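Local coordinates for replicase polyprotein 1a (Avian infectious bronchitis virus, PDB 3LD1) that is the Nsp2a fragment of coronavirus non-structural protein 2, a product of the viral replicase polyprotein whose precise role is not established, at residues Leu110-Leu115 against Ala146-Val151; Gly297-Leu302 against Cys327-Ser332. The protein carries 3 engineered substitutions. All coordinates share one frame; numbering follows the deposited sequence.

Contact 1: Leu110-Leu115 against Ala146-Val151; sequences LTVETL and AMRRLV
The guanidinium of Arg148 carries Leu115 over one of its faces: Leu115 CB stands 4.0 Å above the guanidinium plane, displaced toward the rim and so nearest the NE end, with 4.1 Å between Leu115 CB and Arg148 NE. Val112 comes at the same group obliquely, neither squarely over a face nor at an edge, and its methyl CG1 sits 3.5 Å from Arg148 NH2. The side chains of Val112 and Arg148 cross at about a right angle. In Val112 it is the branch anti to the backbone N (chi1 -179°) that does the touching. Arg148 runs out extended through chi2 and then bends at chi3 (108°), which brings its flat end across the first turn of the other helix. No hydrogen bond joins the two segments. The polar partner of Arg148 lies one residue beyond Leu115, where Asp116 takes NE in a salt bridge, so the aliphatic contacts accompany a charged pair between helix 112-121 and helix 140-162. The first of these helices starts with a capping box: Thr111, at the N-cap, accepts from Thr114 N through OG1 (3.1 Å), while Thr111 N gives a nearly straight bond to Thr114 OG1 (2.8 Å, 174°). Thr114 OG1 also bonds to Trp108 O, tying the cap to the end of the preceding helix 105-108. Leu115 is buried and also packs on Ser109, whereas Val112 lies on the surface. On the Arg148 side, Ile187 adds a further apolar neighbour from the loop after helix 174-185.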
ATOM      1  N   LEU A 110      27.262   8.126   4.326  1.00 41.10           N
ATOM      2  CA  LEU A 110      28.275   7.303   5.050  1.00 41.57           C
ATOM      3  C   LEU A 110      27.688   5.984   5.597  1.00 41.16           C
ATOM      4  O   LEU A 110      28.175   4.933   5.216  1.00 42.88           O
ATOM      5  CB  LEU A 110      28.908   8.144   6.203  1.00 41.04           C
ATOM      6  CG  LEU A 110      30.264   8.799   5.940  1.00 42.93           C
ATOM      7  CD1 LEU A 110      30.508   8.991   4.469  1.00 41.47           C
ATOM      8  CD2 LEU A 110      30.586  10.074   6.757  1.00 40.80           C
ATOM      9  N   THR A 111      26.620   6.071   6.409  1.00 39.56           N
ATOM     10  CA  THR A 111      25.992   4.989   7.129  1.00 38.39           C
ATOM     11  C   THR A 111      24.429   5.113   7.303  1.00 39.16           C
ATOM     12  O   THR A 111      23.843   6.210   7.136  1.00 36.78           O
ATOM     13  CB  THR A 111      26.503   5.039   8.549  1.00 39.48           C
ATOM     14  OG1 THR A 111      26.070   6.256   9.208  1.00 38.93           O
ATOM     15  CG2 THR A 111      28.026   4.985   8.578  1.00 40.42           C
ATOM     16  N   VAL A 112      23.773   4.008   7.727  1.00 39.50           N
ATOM     17  CA  VAL A 112      22.359   4.015   8.009  1.00 39.27           C
ATOM     18  C   VAL A 112      22.049   5.230   8.815  1.00 39.41           C
ATOM     19  O   VAL A 112      21.094   5.947   8.487  1.00 37.67           O
ATOM     20  CB  VAL A 112      21.845   2.727   8.750  1.00 41.23           C
ATOM     21  CG1 VAL A 112      20.262   2.773   9.010  1.00 40.53           C
ATOM     22  CG2 VAL A 112      22.117   1.516   7.901  1.00 42.19           C
ATOM     23  N   GLU A 113      22.862   5.513   9.834  1.00 38.72           N
ATOM     24  CA  GLU A 113      22.445   6.618  10.670  1.00 40.30           C
ATOM     25  C   GLU A 113      22.573   7.971   9.976  1.00 40.42           C
ATOM     26  O   GLU A 113      21.703   8.833  10.164  1.00 41.58           O
ATOM     27  CB  GLU A 113      22.995   6.564  12.104  1.00 39.99           C
ATOM     28  CG  GLU A 113      24.101   5.604  12.177  1.00 49.11           C
ATOM     29  CD  GLU A 113      23.721   4.155  12.561  1.00 49.86           C
ATOM     30  OE1 GLU A 113      23.893   3.188  11.778  1.00 52.00           O
ATOM     31  OE2 GLU A 113      23.332   3.985  13.714  1.00 55.76           O
ATOM     32  N   THR A 114      23.571   8.156   9.120  1.00 38.68           N
ATOM     33  CA  THR A 114      23.662   9.433   8.459  1.00 38.56           C
ATOM     34  C   THR A 114      22.519   9.593   7.463  1.00 39.15           C
ATOM     35  O   THR A 114      21.879  10.687   7.345  1.00 38.17           O
ATOM     36  CB  THR A 114      25.075   9.700   7.829  1.00 39.71           C
ATOM     37  OG1 THR A 114      25.501   8.611   6.936  1.00 36.88           O
ATOM     38  CG2 THR A 114      26.140   9.941   9.026  1.00 38.79           C
ATOM     39  N   LEU A 115      22.227   8.474   6.799  1.00 38.22           N
ATOM     40  CA  LEU A 115      21.160   8.428   5.845  1.00 39.01           C
ATOM     41  C   LEU A 115      19.846   8.789   6.544  1.00 40.19           C
ATOM     42  O   LEU A 115      19.084   9.592   6.012  1.00 40.85           O
ATOM     43  CB  LEU A 115      21.046   7.041   5.286  1.00 38.01           C
ATOM     44  CG  LEU A 115      21.690   6.558   4.037  1.00 38.49           C
ATOM     45  CD1 LEU A 115      22.585   7.487   3.521  1.00 39.38           C
ATOM     46  CD2 LEU A 115      22.380   5.138   4.228  1.00 42.19           C
ATOM     47  N   ALA A 146      15.798   9.643   0.589  1.00 36.53           N
ATOM     48  CA  ALA A 146      14.485  10.385   0.727  1.00 36.32           C
ATOM     49  C   ALA A 146      13.279   9.521   1.050  1.00 36.10           C
ATOM     50  O   ALA A 146      12.377   9.962   1.801  1.00 36.26           O
ATOM     51  CB  ALA A 146      14.175  11.270  -0.579  1.00 34.49           C
ATOM     52  N   MET A 147      13.213   8.345   0.425  1.00 36.20           N
ATOM     53  CA  MET A 147      12.121   7.433   0.690  1.00 39.99           C
ATOM     54  C   MET A 147      12.055   7.005   2.144  1.00 39.98           C
ATOM     55  O   MET A 147      10.997   6.588   2.617  1.00 40.77           O
ATOM     56  CB  MET A 147      12.157   6.203  -0.210  1.00 39.43           C
ATOM     57  CG  MET A 147      11.780   6.458  -1.668  1.00 41.21           C
ATOM     58  SD  MET A 147      11.744   4.913  -2.628  1.00 45.96           S
ATOM     59  CE  MET A 147      13.339   4.794  -3.352  1.00 47.35           C
ATOM     60  N   ARG A 148      13.170   7.125   2.862  1.00 40.22           N
ATOM     61  CA  ARG A 148      13.150   6.700   4.222  1.00 41.72           C
ATOM     62  C   ARG A 148      11.987   7.349   4.940  1.00 41.59           C
ATOM     63  O   ARG A 148      11.530   6.798   5.892  1.00 42.35           O
ATOM     64  CB  ARG A 148      14.525   6.918   4.931  1.00 40.65           C
ATOM     65  CG  ARG A 148      15.590   5.991   4.325  1.00 41.14           C
ATOM     66  CD  ARG A 148      16.991   6.287   4.823  1.00 44.21           C
ATOM     67  NE  ARG A 148      17.406   5.227   5.720  1.00 54.95           N
ATOM     68  CZ  ARG A 148      18.002   4.131   5.308  1.00 56.29           C
ATOM     69  NH1 ARG A 148      18.312   3.999   4.020  1.00 62.08           N
ATOM     70  NH2 ARG A 148      18.316   3.212   6.179  1.00 54.26           N
ATOM     71  N   ARG A 149      11.489   8.491   4.457  1.00 42.22           N
ATOM     72  CA  ARG A 149      10.514   9.293   5.229  1.00 43.36           C
ATOM     73  C   ARG A 149       9.156   8.695   5.130  1.00 43.47           C
ATOM     74  O   ARG A 149       8.280   9.002   5.953  1.00 44.56           O
ATOM     75  CB  ARG A 149      10.347  10.718   4.700  1.00 42.25           C
ATOM     76  CG  ARG A 149      11.549  11.604   4.659  1.00 43.43           C
ATOM     77  CD  ARG A 149      11.086  13.040   4.160  1.00 44.92           C
ATOM     78  NE  ARG A 149      11.589  14.026   5.110  1.00 51.58           N
ATOM     79  CZ  ARG A 149      10.864  14.882   5.832  1.00 55.20           C
ATOM     80  NH1 ARG A 149       9.546  15.004   5.693  1.00 55.42           N
ATOM     81  NH2 ARG A 149      11.496  15.682   6.672  1.00 58.66           N
ATOM     82  N   LEU A 150       8.963   7.936   4.054  1.00 43.85           N
ATOM     83  CA  LEU A 150       7.670   7.347   3.714  1.00 44.98           C
ATOM     84  C   LEU A 150       7.257   6.160   4.607  1.00 47.06           C
ATOM     85  O   LEU A 150       6.062   5.881   4.737  1.00 46.16           O
ATOM     86  CB  LEU A 150       7.639   6.915   2.273  1.00 42.69           C
ATOM     87  CG  LEU A 150       7.830   8.028   1.260  1.00 42.07           C
ATOM     88  CD1 LEU A 150       7.930   7.508  -0.148  1.00 35.49           C
ATOM     89  CD2 LEU A 150       6.782   9.065   1.367  1.00 41.87           C
ATOM     90  N   VAL A 151       8.251   5.527   5.254  1.00 49.73           N
ATOM     91  CA  VAL A 151       8.027   4.407   6.154  1.00 51.35           C
ATOM     92  C   VAL A 151       7.153   4.910   7.288  1.00 52.00           C
ATOM     93  O   VAL A 151       6.033   4.464   7.469  1.00 53.15           O
ATOM     94  CB  VAL A 151       9.354   3.889   6.643  1.00 52.04           C
ATOM     95  CG1 VAL A 151       9.136   2.735   7.599  1.00 52.06           C
ATOM     96  CG2 VAL A 151      10.239   3.442   5.425  1.00 51.11           C
TER

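Contact 2: Gly297-Leu302 against Cys327-Ser332; sequences GMRNDL and CYVFKS
Val329 meets two residues of 297-302 at once, its methyls largely dividing the work, and gives up more surface to the contact than either. Its CG1 lies against the aliphatic part of Arg299, 3.6 Å from Arg299 CD and 4.0 Å from Arg299 CG, the two side chains meeting at a slant. The other methyl, Val329 CG2, comes closest to Leu302, reaching Leu302 CD1 tip to tip at 3.8 Å. The chain of Arg299 starts between its backbone N and carbonyl carbon (chi1 68°) and bends at chi3, which turns the guanidinium to Asp301, two residues further along. There the grip is side-on and bidentate: Arg299 NE bonds to Asp301 OD1 at 2.7 Å and Arg299 NH2 to Asp301 OD2 at 2.7 Å, the two bonds together forming a salt bridge. Both oxygens use their syn lone pairs and lie close to the guanidinium plane, so the pair holds that plane's rotation and leaves the methylenes against Val329. Arg299 also makes a cation-pi contact with Trp318. The CA atoms of Arg299 and Val329 are 8.7 Å apart, since strand 316-322 runs between the end of strand 291-298 and strand 325-332, parallel to the first and antiparallel to the second; Leu302 already opens the next strand, 302-308. Val329 packs on Trp318 and Ala320 of that middle strand, while Phe336 of strand 335-342 touches both Arg299 and Leu302, and Cys353 of strand 345-355 lies against Leu302.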
ATOM      1  N   GLY A 297     -37.483 -13.494  13.488  1.00 41.01           N
ATOM      2  CA  GLY A 297     -37.639 -13.737  14.943  1.00 39.89           C
ATOM      3  C   GLY A 297     -36.666 -14.855  15.316  1.00 42.86           C
ATOM      4  O   GLY A 297     -35.848 -15.344  14.480  1.00 40.36           O
ATOM      5  N   MET A 298     -36.723 -15.266  16.587  1.00 44.97           N
ATOM      6  CA  MET A 298     -35.842 -16.344  17.120  1.00 45.10           C
ATOM      7  C   MET A 298     -36.569 -17.633  16.942  1.00 45.37           C
ATOM      8  O   MET A 298     -37.754 -17.670  17.223  1.00 45.01           O
ATOM      9  CB  MET A 298     -35.626 -16.233  18.640  1.00 44.61           C
ATOM     10  CG  MET A 298     -34.463 -17.108  19.146  1.00 46.27           C
ATOM     11  SD  MET A 298     -32.811 -16.430  18.689  1.00 51.52           S
ATOM     12  CE  MET A 298     -32.784 -15.086  19.913  1.00 41.33           C
ATOM     13  N   ARG A 299     -35.851 -18.696  16.561  1.00 45.38           N
ATOM     14  CA  ARG A 299     -36.318 -20.077  16.708  1.00 44.41           C
ATOM     15  C   ARG A 299     -35.260 -20.911  17.467  1.00 44.79           C
ATOM     16  O   ARG A 299     -34.080 -20.549  17.449  1.00 44.33           O
ATOM     17  CB  ARG A 299     -36.545 -20.667  15.323  1.00 44.36           C
ATOM     18  CG  ARG A 299     -35.287 -20.884  14.506  1.00 45.31           C
ATOM     19  CD  ARG A 299     -35.547 -21.124  13.054  1.00 42.48           C
ATOM     20  NE  ARG A 299     -36.319 -22.326  12.908  1.00 50.47           N
ATOM     21  CZ  ARG A 299     -37.247 -22.537  11.971  1.00 51.49           C
ATOM     22  NH1 ARG A 299     -37.547 -21.607  11.061  1.00 47.08           N
ATOM     23  NH2 ARG A 299     -37.874 -23.699  11.974  1.00 50.71           N
ATOM     24  N   ASN A 300     -35.663 -22.039  18.083  1.00 45.34           N
ATOM     25  CA  ASN A 300     -34.751 -22.852  18.937  1.00 44.98           C
ATOM     26  C   ASN A 300     -34.857 -24.347  18.615  1.00 44.90           C
ATOM     27  O   ASN A 300     -34.598 -25.230  19.434  1.00 44.70           O
ATOM     28  CB  ASN A 300     -35.051 -22.620  20.402  1.00 44.13           C
ATOM     29  CG  ASN A 300     -36.433 -23.087  20.758  1.00 45.99           C
ATOM     30  OD1 ASN A 300     -37.084 -23.778  19.938  1.00 46.54           O
ATOM     31  ND2 ASN A 300     -36.908 -22.730  21.961  1.00 39.47           N
ATOM     32  N   ASP A 301     -35.212 -24.617  17.386  1.00 45.51           N
ATOM     33  CA  ASP A 301     -35.515 -25.965  17.002  1.00 46.91           C
ATOM     34  C   ASP A 301     -34.446 -26.521  16.132  1.00 46.19           C
ATOM     35  O   ASP A 301     -34.737 -27.382  15.289  1.00 47.13           O
ATOM     36  CB  ASP A 301     -36.855 -25.993  16.236  1.00 48.32           C
ATOM     37  CG  ASP A 301     -36.842 -25.074  15.015  1.00 52.03           C
ATOM     38  OD1 ASP A 301     -36.173 -24.025  15.046  1.00 57.97           O
ATOM     39  OD2 ASP A 301     -37.501 -25.360  14.029  1.00 55.94           O
ATOM     40  N   LEU A 302     -33.212 -26.047  16.286  1.00 45.86           N
ATOM     41  CA  LEU A 302     -32.158 -26.530  15.385  1.00 44.74           C
ATOM     42  C   LEU A 302     -30.872 -26.903  16.062  1.00 44.98           C
ATOM     43  O   LEU A 302     -30.566 -26.415  17.124  1.00 45.92           O
ATOM     44  CB  LEU A 302     -31.905 -25.564  14.276  1.00 43.27           C
ATOM     45  CG  LEU A 302     -32.988 -25.357  13.235  1.00 43.82           C
ATOM     46  CD1 LEU A 302     -32.932 -23.963  12.548  1.00 45.24           C
ATOM     47  CD2 LEU A 302     -32.776 -26.370  12.165  1.00 41.37           C
ATOM     48  N   CYS A 327     -26.740 -16.702  16.146  1.00 41.58           N
ATOM     49  CA  CYS A 327     -26.447 -16.895  14.753  1.00 40.67           C
ATOM     50  C   CYS A 327     -27.665 -16.558  13.901  1.00 40.26           C
ATOM     51  O   CYS A 327     -28.749 -16.306  14.409  1.00 40.37           O
ATOM     52  CB  CYS A 327     -26.024 -18.330  14.493  1.00 41.16           C
ATOM     53  SG  CYS A 327     -24.536 -18.897  15.266  1.00 41.27           S
ATOM     54  N   TYR A 328     -27.452 -16.514  12.600  1.00 39.79           N
ATOM     55  CA  TYR A 328     -28.487 -16.382  11.611  1.00 38.92           C
ATOM     56  C   TYR A 328     -28.676 -17.763  11.076  1.00 40.37           C
ATOM     57  O   TYR A 328     -27.708 -18.524  10.859  1.00 40.07           O
ATOM     58  CB  TYR A 328     -27.976 -15.564  10.467  1.00 37.86           C
ATOM     59  CG  TYR A 328     -28.960 -15.367   9.330  1.00 39.26           C
ATOM     60  CD1 TYR A 328     -30.070 -14.515   9.484  1.00 33.84           C
ATOM     61  CD2 TYR A 328     -28.769 -16.022   8.077  1.00 36.21           C
ATOM     62  CE1 TYR A 328     -30.961 -14.338   8.441  1.00 40.89           C
ATOM     63  CE2 TYR A 328     -29.653 -15.838   7.027  1.00 34.67           C
ATOM     64  CZ  TYR A 328     -30.751 -14.994   7.207  1.00 39.18           C
ATOM     65  OH  TYR A 328     -31.638 -14.760   6.172  1.00 38.22           O
ATOM     66  N   VAL A 329     -29.933 -18.057  10.782  1.00 41.82           N
ATOM     67  CA  VAL A 329     -30.339 -19.379  10.448  1.00 43.68           C
ATOM     68  C   VAL A 329     -31.347 -19.180   9.285  1.00 45.82           C
ATOM     69  O   VAL A 329     -32.214 -18.293   9.318  1.00 45.60           O
ATOM     70  CB  VAL A 329     -30.839 -20.009  11.786  1.00 43.91           C
ATOM     71  CG1 VAL A 329     -32.342 -19.933  12.015  1.00 41.77           C
ATOM     72  CG2 VAL A 329     -30.303 -21.285  12.001  1.00 45.03           C
ATOM     73  N   PHE A 330     -31.197 -19.969   8.227  1.00 47.48           N
ATOM     74  CA  PHE A 330     -32.094 -19.898   7.114  1.00 48.52           C
ATOM     75  C   PHE A 330     -32.401 -21.280   6.553  1.00 51.02           C
ATOM     76  O   PHE A 330     -31.635 -22.187   6.750  1.00 52.33           O
ATOM     77  CB  PHE A 330     -31.523 -18.984   6.030  1.00 47.95           C
ATOM     78  CG  PHE A 330     -30.234 -19.445   5.408  1.00 43.50           C
ATOM     79  CD1 PHE A 330     -29.023 -19.133   5.989  1.00 44.61           C
ATOM     80  CD2 PHE A 330     -30.237 -20.094   4.179  1.00 43.71           C
ATOM     81  CE1 PHE A 330     -27.814 -19.485   5.371  1.00 44.32           C
ATOM     82  CE2 PHE A 330     -29.037 -20.463   3.521  1.00 41.74           C
ATOM     83  CZ  PHE A 330     -27.831 -20.170   4.131  1.00 45.03           C
ATOM     84  N   LYS A 331     -33.528 -21.393   5.837  1.00 53.86           N
ATOM     85  CA  LYS A 331     -34.024 -22.602   5.156  1.00 54.29           C
ATOM     86  C   LYS A 331     -33.795 -22.522   3.618  1.00 55.57           C
ATOM     87  O   LYS A 331     -33.975 -21.489   2.994  1.00 54.88           O
ATOM     88  CB  LYS A 331     -35.523 -22.736   5.459  1.00 54.85           C
ATOM     89  CG  LYS A 331     -36.114 -24.155   5.397  1.00 54.20           C
ATOM     90  CD  LYS A 331     -37.669 -24.188   5.482  1.00 54.11           C
ATOM     91  CE  LYS A 331     -38.196 -25.678   5.283  1.00 56.05           C
ATOM     92  NZ  LYS A 331     -39.676 -25.816   5.119  1.00 54.48           N
ATOM     93  N   SER A 332     -33.381 -23.625   3.016  1.00 57.81           N
ATOM     94  CA  SER A 332     -32.984 -23.657   1.617  1.00 60.08           C
ATOM     95  C   SER A 332     -33.479 -24.964   0.992  1.00 61.43           C
ATOM     96  O   SER A 332     -32.813 -26.017   1.120  1.00 61.58           O
ATOM     97  CB  SER A 332     -31.469 -23.569   1.513  1.00 59.89           C
ATOM     98  OG  SER A 332     -31.125 -22.878   0.347  1.00 60.16           O
TER

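In the fold
Contacts 1 and 2 lie on opposite sides of the centre of an elongated chain, their own centres 58 Å apart and their nearest atoms about 39 Å apart, so neither touches the other. They follow in series along the sequence: contact 1 joins two helices of the helical region, and contact 2 opens later, in the mixed sheet near the C-terminus. The centre of contact 1 lies about 20 Å from the centre of the chain, that of contact 2 about 41 Å. In each, an arginine lays aliphatic or flat surface against apolar side chains while an aspartate holds its charged end, Asp116 for Arg148 and Asp301 for Arg299.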